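Local structure of sphingomyelinase-c (Listeria ivanovii, 1ZWX) at residues F21-N24 and G30-H33; L37-D42 and L65-E70; F133-I138 and A180-P185; E170-I175 and G194-N199. The protein belongs to the endonuclease/exonuclease/phosphatase family and has its DNase I-like fold, an alpha/beta sandwich of two central sheets with helices on the outside. One frame throughout, in Å; residues are numbered along the deposited sequence. Where two conformers were deposited one is given.

Contact 1 (F21-N24 and G30-H33); sequences FSRN and GQMH
Gln31 reaches from the first turn of its helix to the backbone of Phe21, and Arg23 runs back past it in the opposite direction, so that the two long side chains lie alongside each other rather than end on. The bond that joins the segments is fairly straight: Gln31 NE2 gives an N-H to Phe21 O at 2.9 Å (163° at the hydrogen), with the carbonyl close to the amide plane of Gln31 while the donor itself sits well above the plane of the carbonyl. A bend at chi2 (97°) swings the amide across to that oxygen. NE2 also bonds to Tyr26 O, so two carbonyls of the loop grip one buried amide nitrogen. The shaft of Arg23 presses on the same group, CG lying 3.7 Å from Gln31 NE2, and the planes of guanidinium and amide are nearly perpendicular. Further along, Arg23 meets Met32 at about a right angle. Arg23 CD touches Met32 CG at 3.8 Å, and Met32 SD lies over one face of the guanidinium, 3.9 Å above its plane and displaced toward the rim. A salt bridge from Arg23 NE to Asp57 should fix the rotation of this group. Ser59 of helix 58-67 packs against both Arg23 and Met32, and Ala60 against Gln31 and Met32. The arrangement is a surface loop strapped to the start of the following helix, here the loop that leads from strand 12-20 into helix 31-39 of the DNase I-like fold.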
loop_
_atom_site.group_PDB
_atom_site.type_symbol
_atom_site.label_atom_id
_atom_site.label_comp_id
_atom_site.label_asym_id
_atom_site.label_seq_id
_atom_site.Cartn_x
_atom_site.Cartn_y
_atom_site.Cartn_z
ATOM N N PHE A 21 13.366 1.724 -0.135
ATOM C CA PHE A 21 14.219 0.539 -0.204
ATOM C C PHE A 21 15.345 0.577 0.808
ATOM O O PHE A 21 15.745 1.651 1.275
ATOM C CB PHE A 21 14.771 0.413 -1.617
ATOM C CG PHE A 21 13.837 -0.300 -2.578
ATOM C CD1 PHE A 21 12.447 -0.363 -2.340
ATOM C CD2 PHE A 21 14.350 -0.902 -3.745
ATOM C CE1 PHE A 21 11.583 -1.028 -3.259
ATOM C CE2 PHE A 21 13.507 -1.570 -4.647
ATOM C CZ PHE A 21 12.107 -1.615 -4.406
ATOM N N SER A 22 15.845 -0.605 1.156
ATOM C CA SER A 22 17.011 -0.750 2.037
ATOM C C SER A 22 18.167 0.179 1.634
ATOM O O SER A 22 18.607 0.130 0.504
ATOM C CB SER A 22 17.510 -2.191 1.968
ATOM O OG SER A 22 18.854 -2.278 2.401
ATOM N N ARG A 23 18.653 1.001 2.566
ATOM C CA ARG A 23 19.768 1.924 2.269
ATOM C C ARG A 23 21.097 1.141 2.226
ATOM O O ARG A 23 22.101 1.639 1.702
ATOM C CB ARG A 23 19.845 3.058 3.308
ATOM C CG ARG A 23 18.761 4.169 3.155
ATOM C CD ARG A 23 18.781 5.155 4.355
ATOM N NE ARG A 23 18.920 4.448 5.615
ATOM C CZ ARG A 23 19.829 4.706 6.549
ATOM N NH1 ARG A 23 20.691 5.724 6.417
ATOM N NH2 ARG A 23 19.870 3.941 7.612
ATOM N N ASN A 24 21.105 -0.055 2.807
ATOM C CA ASN A 24 22.289 -0.939 2.732
ATOM C C ASN A 24 22.562 -1.349 1.288
ATOM O O ASN A 24 23.715 -1.345 0.827
ATOM C CB ASN A 24 22.114 -2.161 3.643
ATOM C CG ASN A 24 22.308 -1.837 5.108
ATOM O OD1 ASN A 24 21.667 -2.434 5.970
ATOM N ND2 ASN A 24 23.201 -0.902 5.402
ATOM N N GLY A 30 17.427 8.927 -1.568
ATOM C CA GLY A 30 16.752 9.973 -0.821
ATOM C C GLY A 30 15.794 9.487 0.257
ATOM O O GLY A 30 14.922 10.252 0.660
ATOM N N GLN A 31 15.960 8.235 0.720
ATOM C CA GLN A 31 15.020 7.590 1.658
ATOM C C GLN A 31 14.794 8.404 2.942
ATOM O O GLN A 31 13.644 8.660 3.336
ATOM C CB GLN A 31 15.472 6.147 2.008
ATOM C CG GLN A 31 15.425 5.177 0.781
ATOM C CD GLN A 31 16.774 5.000 0.092
ATOM O OE1 GLN A 31 17.420 5.982 -0.267
ATOM N NE2 GLN A 31 17.180 3.727 -0.152
ATOM N N MET A 32 15.876 8.796 3.608
ATOM C CA MET A 32 15.730 9.566 4.851
ATOM C C MET A 32 15.043 10.920 4.662
ATOM O O MET A 32 14.233 11.343 5.495
ATOM C CB MET A 32 17.086 9.755 5.542
ATOM C CG MET A 32 17.738 8.455 5.950
ATOM S SD MET A 32 16.844 7.474 7.173
ATOM C CE MET A 32 16.709 8.496 8.636
ATOM N N HIS A 33 15.365 11.596 3.566
ATOM C CA HIS A 33 14.817 12.901 3.323
ATOM C C HIS A 33 13.336 12.801 2.898
ATOM O O HIS A 33 12.494 13.638 3.277
ATOM C CB HIS A 33 15.630 13.614 2.262
ATOM C CG HIS A 33 15.155 15.005 1.972
ATOM N ND1 HIS A 33 14.958 15.948 2.961
ATOM C CD2 HIS A 33 14.848 15.613 0.804
ATOM C CE1 HIS A 33 14.542 17.077 2.410
ATOM N NE2 HIS A 33 14.479 16.902 1.103
#

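Contact 2 (L37-D42 and L65-E70); sequences LIAQAD and LNNLRE
The carboxamide of Asn67 is the flat group here, and the methyl of Ala39 meets it near its root and its nitrogen: Ala39 CB is 4.0 Å from Asn67 ND2 and 4.2 Å from Asn67 CG. The amide is held by ND2, which bonds to both Ala35 O and Asp36 OD1 one turn back along the other helix and thereby limits rotation of the group. At the root of the side chain the packing is tight, with Ala39 CB only 3.3 Å from Asn67 CB. Because the alanine is so small, the backbones come close, the CA atoms of Ala39 and Leu68 standing 5.8 Å apart. This is where helices 31-39 and 58-67 lie against each other; the first is the connection of a beta-alpha-beta crossover between the parallel neighbours 12-20 and 49-55, and the second follows strand 49-55. Leu68 brings one branch to the same methyl. With CG anti to the carbonyl carbon (chi1 -76°) and chi2 extended, CD2 comes within 3.9 Å of Ala39 CB. Leu64, a turn earlier in helix 58-67, also packs on Ala39, and Gln75 of strand 74-75 touches Leu68.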
loop_
_atom_site.group_PDB
_atom_site.type_symbol
_atom_site.label_atom_id
_atom_site.label_comp_id
_atom_site.label_asym_id
_atom_site.label_seq_id
_atom_site.Cartn_x
_atom_site.Cartn_y
_atom_site.Cartn_z
ATOM N N LEU A 37 9.707 14.621 3.753
ATOM C CA LEU A 37 8.896 15.250 2.720
ATOM C C LEU A 37 7.474 14.676 2.661
ATOM O O LEU A 37 6.482 15.417 2.551
ATOM C CB LEU A 37 9.547 15.084 1.349
ATOM C CG LEU A 37 10.836 15.863 1.040
ATOM C CD1 LEU A 37 11.133 15.711 -0.449
ATOM C CD2 LEU A 37 10.680 17.365 1.439
ATOM N N ILE A 38 7.397 13.352 2.708
ATOM C CA ILE A 38 6.115 12.659 2.633
ATOM C C ILE A 38 5.232 13.024 3.842
ATOM O O ILE A 38 4.053 13.328 3.671
ATOM C CB ILE A 38 6.306 11.107 2.551
ATOM C CG1 ILE A 38 6.870 10.685 1.186
ATOM C CG2 ILE A 38 4.989 10.370 2.881
ATOM C CD1 ILE A 38 7.492 9.248 1.231
ATOM N N ALA A 39 5.782 12.947 5.050
ATOM C CA ALA A 39 5.014 13.249 6.259
ATOM C C ALA A 39 4.611 14.738 6.368
ATOM O O ALA A 39 3.613 15.063 7.054
ATOM C CB ALA A 39 5.762 12.801 7.504
ATOM N N GLN A 40 5.353 15.613 5.680
ATOM C CA GLN A 40 5.060 17.069 5.611
ATOM C C GLN A 40 4.110 17.460 4.490
ATOM O O GLN A 40 3.710 18.626 4.391
ATOM C CB GLN A 40 6.361 17.866 5.420
ATOM C CG GLN A 40 7.299 17.814 6.635
ATOM C CD GLN A 40 8.717 18.276 6.319
ATOM O OE1 GLN A 40 9.030 18.744 5.211
ATOM N NE2 GLN A 40 9.581 18.136 7.294
ATOM N N ALA A 41 3.745 16.506 3.635
ATOM C CA ALA A 41 2.969 16.819 2.430
ATOM C C ALA A 41 1.476 16.955 2.780
ATOM O O ALA A 41 0.976 16.292 3.696
ATOM C CB ALA A 41 3.153 15.735 1.364
ATOM N N ASP A 42 0.792 17.810 2.025
ATOM C CA ASP A 42 -0.644 18.019 2.208
ATOM C C ASP A 42 -1.467 16.757 1.972
ATOM O O ASP A 42 -2.466 16.535 2.678
ATOM C CB ASP A 42 -1.127 19.174 1.341
ATOM C CG ASP A 42 -0.672 20.534 1.876
ATOM O OD1 ASP A 42 -0.224 20.614 3.051
ATOM O OD2 ASP A 42 -0.761 21.524 1.116
ATOM N N LEU A 65 7.215 6.833 10.072
ATOM C CA LEU A 65 6.156 6.454 10.993
ATOM C C LEU A 65 6.185 7.393 12.202
ATOM O O LEU A 65 5.161 7.830 12.706
ATOM C CB LEU A 65 6.336 5.005 11.422
ATOM C CG LEU A 65 5.984 4.036 10.260
ATOM C CD1 LEU A 65 6.436 2.674 10.626
ATOM C CD2 LEU A 65 4.476 4.100 10.036
ATOM N N ASN A 66 7.389 7.747 12.623
ATOM C CA ASN A 66 7.537 8.750 13.675
ATOM C C ASN A 66 7.033 10.141 13.348
ATOM O O ASN A 66 6.318 10.755 14.162
ATOM C CB ASN A 66 8.965 8.770 14.186
ATOM C CG ASN A 66 9.048 8.196 15.538
ATOM O OD1 ASN A 66 9.279 6.998 15.719
ATOM N ND2 ASN A 66 8.764 9.033 16.522
ATOM N N ASN A 67 7.378 10.622 12.161
ATOM C CA ASN A 67 6.877 11.877 11.641
ATOM C C ASN A 67 5.353 11.912 11.553
ATOM O O ASN A 67 4.754 12.995 11.546
ATOM C CB ASN A 67 7.408 12.136 10.228
ATOM C CG ASN A 67 8.911 12.442 10.187
ATOM O OD1 ASN A 67 9.525 12.653 11.212
ATOM N ND2 ASN A 67 9.500 12.438 8.976
ATOM N N LEU A 68 4.743 10.729 11.417
ATOM C CA LEU A 68 3.295 10.631 11.172
ATOM C C LEU A 68 2.488 10.522 12.463
ATOM O O LEU A 68 1.244 10.558 12.431
ATOM C CB LEU A 68 2.986 9.417 10.260
ATOM C CG LEU A 68 3.309 9.580 8.761
ATOM C CD1 LEU A 68 3.084 8.264 8.026
ATOM C CD2 LEU A 68 2.501 10.714 8.120
ATOM N N ARG A 69 3.193 10.368 13.584
ATOM C CA ARG A 69 2.582 10.165 14.899
ATOM C C ARG A 69 1.662 11.300 15.344
ATOM O O ARG A 69 0.649 11.051 16.003
ATOM C CB ARG A 69 3.645 9.977 15.974
ATOM C CG ARG A 69 4.244 8.631 16.064
ATOM C CD ARG A 69 3.355 7.644 16.790
ATOM N NE ARG A 69 4.069 6.372 16.951
ATOM C CZ ARG A 69 3.502 5.204 17.251
ATOM N NH1 ARG A 69 2.185 5.104 17.428
ATOM N NH2 ARG A 69 4.258 4.121 17.363
ATOM N N GLU A 70 2.023 12.530 15.000
ATOM C CA GLU A 70 1.227 13.685 15.394
ATOM C C GLU A 70 -0.185 13.566 14.827
ATOM O O GLU A 70 -1.168 13.664 15.564
ATOM C CB GLU A 70 1.902 14.988 14.933
ATOM C CG GLU A 70 0.978 16.191 14.776
ATOM C CD GLU A 70 0.823 17.001 16.043
ATOM O OE1 GLU A 70 0.904 16.421 17.149
ATOM O OE2 GLU A 70 0.613 18.230 15.929
#

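Contact 3 (F133-I138 and A180-P185); sequences FAYVKI and AKKNIP
Tyr135 and Lys182 point at each other from opposite directions, strand against helix end, and Ile184 joins them from the same segment as the lysine. The aromatic ring receives both obliquely. Lys182 CE lies 3.8 Å from Tyr135 CE2, and Lys182 NZ is 4.0 Å from that same ring carbon. On the other ring carbon ortho to the hydroxyl, Ile184 CD1 packs 4.1 Å from Tyr135 CE1, and it is equally near the phenol oxygen. The lysine chain reaches the ring through bends at chi2 and chi4, while Tyr135 has its ring projecting off the strand opposite the backbone N (chi1 163°). Around this first shell, each polar end is tied to a different strand: Tyr135 OH is hydrogen-bonded to His146 ND1, and Lys182 NZ forms a salt bridge with Glu113. Phe178, one turn before Lys182 in helix 161-182, meets the tyrosine edge-to-face. Asn183 ends the helix with positive phi, turning the chain so that Ile184 comes back toward the sheet, where it also touches His146. The segments thus fasten the C-terminal end of helix 161-182 onto strand 132-140. No hydrogen bond crosses between them: the contact is made mainly by methyl, methylene and ring carbons, while the buried hydroxyl and the ammonium group find their partners on neighbouring strands, so toward the tyrosine the lysine probably acts mostly through its aliphatic chain, its charge being engaged by Glu113.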
loop_
_atom_site.group_PDB
_atom_site.type_symbol
_atom_site.label_atom_id
_atom_site.label_comp_id
_atom_site.label_asym_id
_atom_site.label_seq_id
_atom_site.Cartn_x
_atom_site.Cartn_y
_atom_site.Cartn_z
ATOM N N PHE A 133 -0.018 -9.013 4.660
ATOM C CA PHE A 133 -0.950 -7.930 4.872
ATOM C C PHE A 133 -1.110 -7.665 6.369
ATOM O O PHE A 133 -0.833 -8.543 7.187
ATOM C CB PHE A 133 -2.328 -8.201 4.200
ATOM C CG PHE A 133 -2.988 -9.482 4.628
ATOM C CD1 PHE A 133 -2.756 -10.667 3.920
ATOM C CD2 PHE A 133 -3.934 -9.493 5.674
ATOM C CE1 PHE A 133 -3.397 -11.873 4.303
ATOM C CE2 PHE A 133 -4.584 -10.665 6.037
ATOM C CZ PHE A 133 -4.301 -11.867 5.359
ATOM N N ALA A 134 -1.512 -6.437 6.682
ATOM C CA ALA A 134 -1.851 -6.011 8.049
ATOM C C ALA A 134 -3.364 -5.816 8.113
ATOM O O ALA A 134 -3.968 -5.272 7.190
ATOM C CB ALA A 134 -1.154 -4.667 8.373
ATOM N N TYR A 135 -3.957 -6.243 9.226
ATOM C CA TYR A 135 -5.388 -6.049 9.428
ATOM C C TYR A 135 -5.513 -5.145 10.655
ATOM O O TYR A 135 -4.854 -5.394 11.649
ATOM C CB TYR A 135 -6.040 -7.396 9.750
ATOM C CG TYR A 135 -7.418 -7.258 10.371
ATOM C CD1 TYR A 135 -8.539 -6.960 9.570
ATOM C CD2 TYR A 135 -7.593 -7.368 11.767
ATOM C CE1 TYR A 135 -9.843 -6.811 10.159
ATOM C CE2 TYR A 135 -8.865 -7.204 12.350
ATOM C CZ TYR A 135 -9.974 -6.948 11.538
ATOM O OH TYR A 135 -11.232 -6.788 12.105
ATOM N N VAL A 136 -6.350 -4.131 10.553
ATOM C CA VAL A 136 -6.767 -3.385 11.744
ATOM C C VAL A 136 -8.292 -3.288 11.845
ATOM O O VAL A 136 -8.979 -3.176 10.833
ATOM C CB VAL A 136 -6.125 -1.957 11.831
ATOM C CG1 VAL A 136 -4.611 -2.029 11.826
ATOM C CG2 VAL A 136 -6.617 -1.005 10.754
ATOM N N LYS A 137 -8.795 -3.295 13.077
ATOM C CA LYS A 137 -10.149 -2.810 13.370
ATOM C C LYS A 137 -10.014 -1.471 14.155
ATOM O O LYS A 137 -9.368 -1.445 15.157
ATOM C CB LYS A 137 -10.929 -3.831 14.195
ATOM C CG LYS A 137 -12.418 -3.346 14.473
ATOM C CD LYS A 137 -13.131 -4.274 15.476
ATOM C CE LYS A 137 -14.647 -3.902 15.665
ATOM N NZ LYS A 137 -15.220 -4.866 16.688
ATOM N N ILE A 138 -10.532 -0.376 13.612
ATOM C CA ILE A 138 -10.500 0.909 14.297
ATOM C C ILE A 138 -11.928 1.251 14.730
ATOM O O ILE A 138 -12.900 0.773 14.130
ATOM C CB ILE A 138 -9.935 2.086 13.418
ATOM C CG1 ILE A 138 -10.784 2.350 12.190
ATOM C CG2 ILE A 138 -8.443 1.821 12.962
ATOM C CD1 ILE A 138 -11.124 3.818 12.011
ATOM N N ALA A 180 -12.889 -14.464 5.690
ATOM C CA ALA A 180 -13.916 -15.481 5.959
ATOM C C ALA A 180 -13.814 -16.034 7.378
ATOM O O ALA A 180 -14.825 -16.166 8.084
ATOM C CB ALA A 180 -13.834 -16.631 4.916
ATOM N N LYS A 181 -12.593 -16.341 7.798
ATOM C CA LYS A 181 -12.328 -16.910 9.107
ATOM C C LYS A 181 -12.648 -15.924 10.233
ATOM O O LYS A 181 -13.115 -16.320 11.290
ATOM C CB LYS A 181 -10.869 -17.356 9.192
ATOM C CG LYS A 181 -10.529 -18.110 10.451
ATOM C CD LYS A 181 -9.273 -18.954 10.282
ATOM N N LYS A 182 -12.377 -14.647 9.981
ATOM C CA LYS A 182 -12.610 -13.548 10.920
ATOM C C LYS A 182 -14.079 -13.406 11.336
ATOM O O LYS A 182 -14.367 -12.943 12.429
ATOM C CB LYS A 182 -12.154 -12.240 10.265
ATOM C CG LYS A 182 -11.508 -11.268 11.204
ATOM C CD LYS A 182 -10.254 -11.858 11.792
ATOM C CE LYS A 182 -9.583 -10.875 12.720
ATOM N NZ LYS A 182 -10.428 -10.536 13.881
ATOM N N ASN A 183 -15.004 -13.758 10.452
ATOM C CA ASN A 183 -16.433 -13.680 10.773
ATOM C C ASN A 183 -16.840 -12.272 11.166
ATOM O O ASN A 183 -17.493 -12.070 12.189
ATOM C CB ASN A 183 -16.788 -14.629 11.935
ATOM C CG ASN A 183 -16.692 -16.096 11.560
ATOM O OD1 ASN A 183 -17.009 -16.495 10.429
ATOM N ND2 ASN A 183 -16.285 -16.921 12.526
ATOM N N ILE A 184 -16.443 -11.296 10.364
ATOM C CA ILE A 184 -16.795 -9.919 10.617
ATOM C C ILE A 184 -18.268 -9.730 10.243
ATOM O O ILE A 184 -18.678 -10.141 9.145
ATOM C CB ILE A 184 -15.894 -8.971 9.808
ATOM C CG1 ILE A 184 -14.422 -9.182 10.194
ATOM C CG2 ILE A 184 -16.360 -7.531 9.938
ATOM C CD1 ILE A 184 -13.418 -8.592 9.191
ATOM N N PRO A 185 -19.072 -9.139 11.164
ATOM C CA PRO A 185 -20.488 -8.878 10.877
ATOM C C PRO A 185 -20.693 -8.159 9.568
ATOM O O PRO A 185 -19.952 -7.237 9.239
ATOM C CB PRO A 185 -20.929 -7.986 12.055
ATOM C CG PRO A 185 -20.070 -8.429 13.189
ATOM C CD PRO A 185 -18.712 -8.717 12.542
#

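Contact 4 (E170-I175 and G194-N199); sequences EQMQEI and GDLNVN
Met172 ends in a methyl that touches both Leu196 and Val198, and this is the tight part of the contact. Met172 CE lies 3.6 Å from Leu196 CD1 and 3.7 Å from Val198 CG2, with the carbonyl of the leucine close by as well. The methionine and leucine chains run aslant to each other; a bend at chi2 (-146°) directs the sulfur and its methyl at the loop. A second conformer of Met172 was also modelled, so these distances describe one of two placements. Met208 and Leu212 of helix 203-212 pack on the methionine too. Helix 161-182 is the connection of a beta-alpha-beta crossover between the parallel neighbours 143-151 and 189-193, and the loop after the second strand carries the Gly-Asp-Leu-Asn sequence familiar from DNase I-like proteins. Leu196 is the residue of that sequence whose side chain touches the helix. The flanking residues serve other parts: Asp195 OD2 bonds to Asn17 ND2, Asp195 N to Asn53 OD1, and Asn197 ND2 to Thr152 O. Asn197 N makes only a weak bond back to Asp195 OD1 (3.1 Å). Away from the methyl the fit slackens. Ile175 CD1, one turn on, stays 5.2 Å from Leu196 CD1, although the isoleucine is buried against Thr150, and on the outer face of the helix Gln173 is exposed, its NE2 bonding to Thr177 OG1.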
loop_
_atom_site.group_PDB
_atom_site.type_symbol
_atom_site.label_atom_id
_atom_site.label_comp_id
_atom_site.label_asym_id
_atom_site.label_seq_id
_atom_site.Cartn_x
_atom_site.Cartn_y
_atom_site.Cartn_z
ATOM N N GLU A 170 -2.904 -16.560 -5.416
ATOM C CA GLU A 170 -2.855 -17.313 -4.171
ATOM C C GLU A 170 -2.852 -16.321 -3.006
ATOM O O GLU A 170 -3.519 -16.537 -1.976
ATOM C CB GLU A 170 -1.622 -18.220 -4.111
ATOM C CG GLU A 170 -1.599 -19.235 -2.989
ATOM C CD GLU A 170 -1.167 -18.633 -1.618
ATOM O OE1 GLU A 170 -1.489 -19.229 -0.578
ATOM O OE2 GLU A 170 -0.515 -17.577 -1.588
ATOM N N GLN A 171 -2.121 -15.225 -3.179
ATOM C CA GLN A 171 -2.050 -14.193 -2.113
ATOM C C GLN A 171 -3.402 -13.509 -1.924
ATOM O O GLN A 171 -3.798 -13.240 -0.799
ATOM C CB GLN A 171 -0.956 -13.171 -2.461
ATOM C CG GLN A 171 0.443 -13.821 -2.312
ATOM C CD GLN A 171 1.560 -12.892 -2.745
ATOM O OE1 GLN A 171 1.308 -11.873 -3.366
ATOM N NE2 GLN A 171 2.808 -13.252 -2.398
ATOM N N MET A 172 -4.113 -13.226 -3.016
ATOM C CA MET A 172 -5.483 -12.716 -2.881
ATOM C C MET A 172 -6.394 -13.680 -2.114
ATOM O O MET A 172 -7.200 -13.226 -1.275
ATOM C CB MET A 172 -6.077 -12.316 -4.228
ATOM C CG MET A 172 -5.172 -11.407 -4.930
ATOM S SD MET A 172 -5.621 -10.084 -5.983
ATOM C CE MET A 172 -3.986 -9.441 -6.346
ATOM N N GLN A 173 -6.269 -14.986 -2.380
ATOM C CA GLN A 173 -6.987 -15.994 -1.611
ATOM C C GLN A 173 -6.614 -15.964 -0.132
ATOM O O GLN A 173 -7.499 -16.136 0.707
ATOM C CB GLN A 173 -6.805 -17.435 -2.134
ATOM C CG GLN A 173 -7.650 -18.475 -1.348
ATOM C CD GLN A 173 -9.172 -18.174 -1.483
ATOM O OE1 GLN A 173 -9.708 -18.038 -2.594
ATOM N NE2 GLN A 173 -9.851 -18.037 -0.345
ATOM N N GLU A 174 -5.319 -15.806 0.187
ATOM C CA GLU A 174 -4.920 -15.695 1.601
ATOM C C GLU A 174 -5.716 -14.598 2.316
ATOM O O GLU A 174 -6.130 -14.802 3.441
ATOM C CB GLU A 174 -3.410 -15.473 1.765
ATOM C CG GLU A 174 -2.560 -16.696 1.332
ATOM C CD GLU A 174 -1.095 -16.606 1.790
ATOM O OE1 GLU A 174 -0.851 -16.128 2.903
ATOM O OE2 GLU A 174 -0.190 -17.008 1.027
ATOM N N ILE A 175 -5.932 -13.478 1.636
ATOM C CA ILE A 175 -6.683 -12.344 2.181
ATOM C C ILE A 175 -8.166 -12.737 2.393
ATOM O O ILE A 175 -8.738 -12.534 3.473
ATOM C CB ILE A 175 -6.550 -11.150 1.276
ATOM C CG1 ILE A 175 -5.090 -10.590 1.329
ATOM C CG2 ILE A 175 -7.576 -10.045 1.610
ATOM C CD1 ILE A 175 -4.840 -9.537 0.262
ATOM N N GLY A 194 -3.864 -1.010 -1.145
ATOM C CA GLY A 194 -2.409 -1.078 -1.299
ATOM C C GLY A 194 -2.036 -1.322 -2.743
ATOM O O GLY A 194 -2.839 -1.115 -3.651
ATOM N N ASP A 195 -0.793 -1.756 -2.940
ATOM C CA ASP A 195 -0.253 -2.012 -4.279
ATOM C C ASP A 195 -0.549 -3.477 -4.567
ATOM O O ASP A 195 0.107 -4.411 -4.032
ATOM C CB ASP A 195 1.260 -1.721 -4.283
ATOM C CG ASP A 195 1.936 -2.054 -5.617
ATOM O OD1 ASP A 195 1.272 -2.537 -6.558
ATOM O OD2 ASP A 195 3.129 -1.754 -5.717
ATOM N N LEU A 196 -1.613 -3.688 -5.343
ATOM C CA LEU A 196 -2.057 -5.038 -5.679
ATOM C C LEU A 196 -1.289 -5.643 -6.872
ATOM O O LEU A 196 -1.438 -6.858 -7.142
ATOM C CB LEU A 196 -3.583 -5.083 -5.933
ATOM C CG LEU A 196 -4.450 -5.301 -4.665
ATOM C CD1 LEU A 196 -4.245 -6.683 -4.070
ATOM C CD2 LEU A 196 -4.143 -4.307 -3.576
ATOM N N ASN A 197 -0.513 -4.810 -7.570
ATOM C CA ASN A 197 0.391 -5.282 -8.652
ATOM C C ASN A 197 -0.396 -5.962 -9.811
ATOM O O ASN A 197 0.112 -6.808 -10.539
ATOM C CB ASN A 197 1.492 -6.173 -8.080
ATOM C CG ASN A 197 2.804 -5.423 -7.879
ATOM O OD1 ASN A 197 3.233 -4.660 -8.759
ATOM N ND2 ASN A 197 3.437 -5.619 -6.740
ATOM N N VAL A 198 -1.658 -5.568 -9.943
ATOM C CA VAL A 198 -2.534 -6.024 -11.022
ATOM C C VAL A 198 -2.952 -4.779 -11.789
ATOM O O VAL A 198 -3.568 -3.862 -11.227
ATOM C CB VAL A 198 -3.742 -6.794 -10.477
ATOM C CG1 VAL A 198 -4.759 -7.168 -11.624
ATOM C CG2 VAL A 198 -3.299 -8.015 -9.714
ATOM N N ASN A 199 -2.578 -4.729 -13.071
ATOM C CA ASN A 199 -2.859 -3.597 -13.917
ATOM C C ASN A 199 -4.355 -3.545 -14.293
ATOM O O ASN A 199 -4.959 -4.568 -14.670
ATOM C CB ASN A 199 -1.936 -3.655 -15.164
ATOM C CG ASN A 199 -1.978 -2.390 -15.997
ATOM O OD1 ASN A 199 -2.251 -1.291 -15.508
ATOM N ND2 ASN A 199 -1.702 -2.543 -17.286
#

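Contact 1 lies at the surface, whereas contacts 2, 3 and 4 are buried. Contacts 1 and 2 both use helix 31-39, beside the sheet that holds strands 12-20 and 49-55; contacts 3 and 4 share helix 161-182 beside the other sheet, and they touch where Phe133 CD1 meets Ile175 CG1 at 3.5 Å. Contacts 1 and 4 lie on opposite sides of the chain's centre, their own centres about 26 Å apart. Chemistry follows place: only contact 1 has a hydrogen bond between its segments. Contact 2 joins two helices, contact 3 a helix end to a strand, and contact 4 a helix to a loop, all three by carbon packing.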